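Transcriptional regulator, MarR family (Neisseria meningitidis serogroup B, PDB 3G3Z) probably binds DNA as a dimeric transcription factor of the MarR family, regulating gene expression through a winged helix-turn-helix fold. Local coordinates at residues Tyr31-Phe34 and Ala35-Thr39. Residues are numbered along the deposited sequence; the frame is centred on the assembly and turned at random.
Sequences YNLF and AVLYT
F34 and Y38, four residues apart on helix 31-43 of the winged helix-turn-helix fold, illustrate how an i/i+4 aromatic pair is set by the helix that carries it. The two rings lie side by side and point the same way, their planes inclined by only 13° but slid so far that they barely overlap, with centroids 4.8 Å apart. Ring meets ring near the rim: CZ of F34 sits over one face of the Y38 ring, 3.4 Å from Y38 CG. In return the CB methylene of Y38 lies over a face of the F34 ring, a CH-pi contact of 3.7 Å from CB to the F34 centroid. Both side chains hold CG anti to the backbone N (chi1 180° in F34, -170° in Y38), which sends them off the helix in a common direction. The backbone between them is closed by the helical bond from Y38 N to F34 O, 2.7 Å. The same i/i+4 spacing recurs one residue earlier, where L33 CB meets L37 CD1 more loosely, at 4.2 Å, and the same turn carries the bond from L37 N to L33 O. Farther out, W23 and I24 of helix 5-25 pack on F34, D7 of the second subunit touches Y38, and V65 and L69 of helix 59-71 meet L33. Helix 48-55 is tied in by W55, whose carbonyl O is hydrogen-bonded to Y31 OH and whose NE1 is bonded to T39 OG1; that hydroxyl also donates to A35 O, in a hydrogen bond so short, 2.5 Å from OG1 to O, that its exact length is doubtful.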
ATOM      1  N   TYR A  31       9.387  -6.590  -0.036  1.00 16.50           N
ATOM      2  CA  TYR A  31       8.036  -7.132   0.031  1.00 17.18           C
ATOM      3  C   TYR A  31       7.921  -8.447  -0.727  1.00 16.12           C
ATOM      4  O   TYR A  31       7.388  -9.416  -0.206  1.00 18.97           O
ATOM      5  CB  TYR A  31       7.039  -6.098  -0.507  1.00 16.33           C
ATOM      6  CG  TYR A  31       5.598  -6.514  -0.381  1.00 16.06           C
ATOM      7  CD1 TYR A  31       4.938  -7.127  -1.449  1.00 16.88           C
ATOM      8  CD2 TYR A  31       4.893  -6.299   0.798  1.00 18.01           C
ATOM      9  CE1 TYR A  31       3.622  -7.533  -1.340  1.00 14.96           C
ATOM     10  CE2 TYR A  31       3.566  -6.697   0.918  1.00 22.46           C
ATOM     11  CZ  TYR A  31       2.934  -7.299  -0.170  1.00 21.83           C
ATOM     12  OH  TYR A  31       1.624  -7.690  -0.079  1.00 19.27           O
ATOM     13  N   ASN A  32       8.437  -8.474  -1.951  1.00 16.63           N
ATOM     14  CA  ASN A  32       8.366  -9.668  -2.789  1.00 17.82           C
ATOM     15  C   ASN A  32       9.040 -10.891  -2.151  1.00 16.18           C
ATOM     16  O   ASN A  32       8.485 -11.976  -2.171  1.00 21.87           O
ATOM     17  CB  ASN A  32       8.957  -9.379  -4.181  1.00 17.30           C
ATOM     18  CG  ASN A  32       8.255  -8.232  -4.894  1.00 19.98           C
ATOM     19  OD1 ASN A  32       8.810  -7.623  -5.818  1.00 17.24           O
ATOM     20  ND2 ASN A  32       7.027  -7.941  -4.483  1.00 18.75           N
ATOM     21  N   LEU A  33      10.235 -10.708  -1.592  1.00 15.86           N
ATOM     22  CA  LEU A  33      10.957 -11.784  -0.907  1.00 17.37           C
ATOM     23  C   LEU A  33      10.251 -12.222   0.365  1.00 15.82           C
ATOM     24  O   LEU A  33      10.165 -13.422   0.670  1.00 15.33           O
ATOM     25  CB  LEU A  33      12.374 -11.313  -0.547  1.00 16.94           C
ATOM     26  CG  LEU A  33      13.411 -11.376  -1.659  1.00 22.27           C
ATOM     27  CD1 LEU A  33      14.551 -10.404  -1.362  1.00 24.21           C
ATOM     28  CD2 LEU A  33      13.917 -12.817  -1.819  1.00 22.00           C
ATOM     29  N   PHE A  34       9.781 -11.234   1.122  1.00 14.76           N
ATOM     30  CA  PHE A  34       9.020 -11.468   2.344  1.00 16.34           C
ATOM     31  C   PHE A  34       7.789 -12.313   2.078  1.00 16.20           C
ATOM     32  O   PHE A  34       7.514 -13.282   2.800  1.00 15.53           O
ATOM     33  CB  PHE A  34       8.616 -10.132   2.975  1.00 17.43           C
ATOM     34  CG  PHE A  34       7.828 -10.283   4.230  1.00 23.55           C
ATOM     35  CD1 PHE A  34       8.464 -10.597   5.432  1.00 25.80           C
ATOM     36  CD2 PHE A  34       6.447 -10.139   4.217  1.00 23.85           C
ATOM     37  CE1 PHE A  34       7.734 -10.755   6.607  1.00 22.35           C
ATOM     38  CE2 PHE A  34       5.710 -10.295   5.396  1.00 26.01           C
ATOM     39  CZ  PHE A  34       6.357 -10.602   6.583  1.00 23.13           C
ATOM     40  N   ALA A  35       7.063 -11.952   1.021  1.00 11.92           N
ATOM     41  CA  ALA A  35       5.855 -12.661   0.637  1.00 14.04           C
ATOM     42  C   ALA A  35       6.110 -14.175   0.519  1.00 15.00           C
ATOM     43  O   ALA A  35       5.365 -14.964   1.090  1.00 18.38           O
ATOM     44  CB  ALA A  35       5.298 -12.089  -0.683  1.00 13.36           C
ATOM     45  N   VAL A  36       7.171 -14.569  -0.189  1.00 15.95           N
ATOM     46  CA  VAL A  36       7.542 -15.992  -0.342  1.00 16.08           C
ATOM     47  C   VAL A  36       8.054 -16.576   0.973  1.00 19.10           C
ATOM     48  O   VAL A  36       7.485 -17.528   1.502  1.00 23.82           O
ATOM     49  CB  VAL A  36       8.598 -16.206  -1.483  1.00 16.63           C
ATOM     50  CG1 VAL A  36       9.023 -17.694  -1.604  1.00 19.34           C
ATOM     51  CG2 VAL A  36       8.038 -15.742  -2.793  1.00 12.70           C
ATOM     52  N   LEU A  37       9.122 -15.989   1.503  1.00 20.80           N
ATOM     53  CA  LEU A  37       9.810 -16.514   2.687  1.00 21.29           C
ATOM     54  C   LEU A  37       8.914 -16.614   3.930  1.00 21.23           C
ATOM     55  O   LEU A  37       8.897 -17.641   4.622  1.00 16.99           O
ATOM     56  CB  LEU A  37      11.051 -15.659   2.994  1.00 21.50           C
ATOM     57  CG  LEU A  37      12.145 -15.614   1.908  1.00 22.37           C
ATOM     58  CD1 LEU A  37      13.118 -14.473   2.175  1.00 17.03           C
ATOM     59  CD2 LEU A  37      12.874 -16.948   1.806  1.00 19.78           C
ATOM     60  N   TYR A  38       8.171 -15.548   4.205  1.00 17.67           N
ATOM     61  CA  TYR A  38       7.320 -15.527   5.383  1.00 20.16           C
ATOM     62  C   TYR A  38       6.097 -16.439   5.271  1.00 22.37           C
ATOM     63  O   TYR A  38       5.734 -17.095   6.255  1.00 21.09           O
ATOM     64  CB  TYR A  38       6.916 -14.107   5.740  1.00 18.42           C
ATOM     65  CG  TYR A  38       6.247 -13.997   7.082  1.00 19.54           C
ATOM     66  CD1 TYR A  38       6.992 -14.048   8.266  1.00 18.77           C
ATOM     67  CD2 TYR A  38       4.860 -13.849   7.176  1.00 19.24           C
ATOM     68  CE1 TYR A  38       6.367 -13.951   9.510  1.00 20.32           C
ATOM     69  CE2 TYR A  38       4.228 -13.749   8.414  1.00 22.33           C
ATOM     70  CZ  TYR A  38       4.984 -13.795   9.573  1.00 23.24           C
ATOM     71  OH  TYR A  38       4.352 -13.700  10.791  1.00 24.82           O
ATOM     72  N   THR A  39       5.477 -16.497   4.088  1.00 21.67           N
ATOM     73  CA  THR A  39       4.370 -17.442   3.853  1.00 23.18           C
ATOM     74  C   THR A  39       4.839 -18.885   4.070  1.00 21.97           C
ATOM     75  O   THR A  39       4.174 -19.675   4.749  1.00 25.54           O
ATOM     76  CB  THR A  39       3.735 -17.291   2.432  1.00 22.72           C
ATOM     77  OG1 THR A  39       3.383 -15.923   2.199  1.00 28.14           O
ATOM     78  CG2 THR A  39       2.483 -18.130   2.302  1.00 22.83           C
TER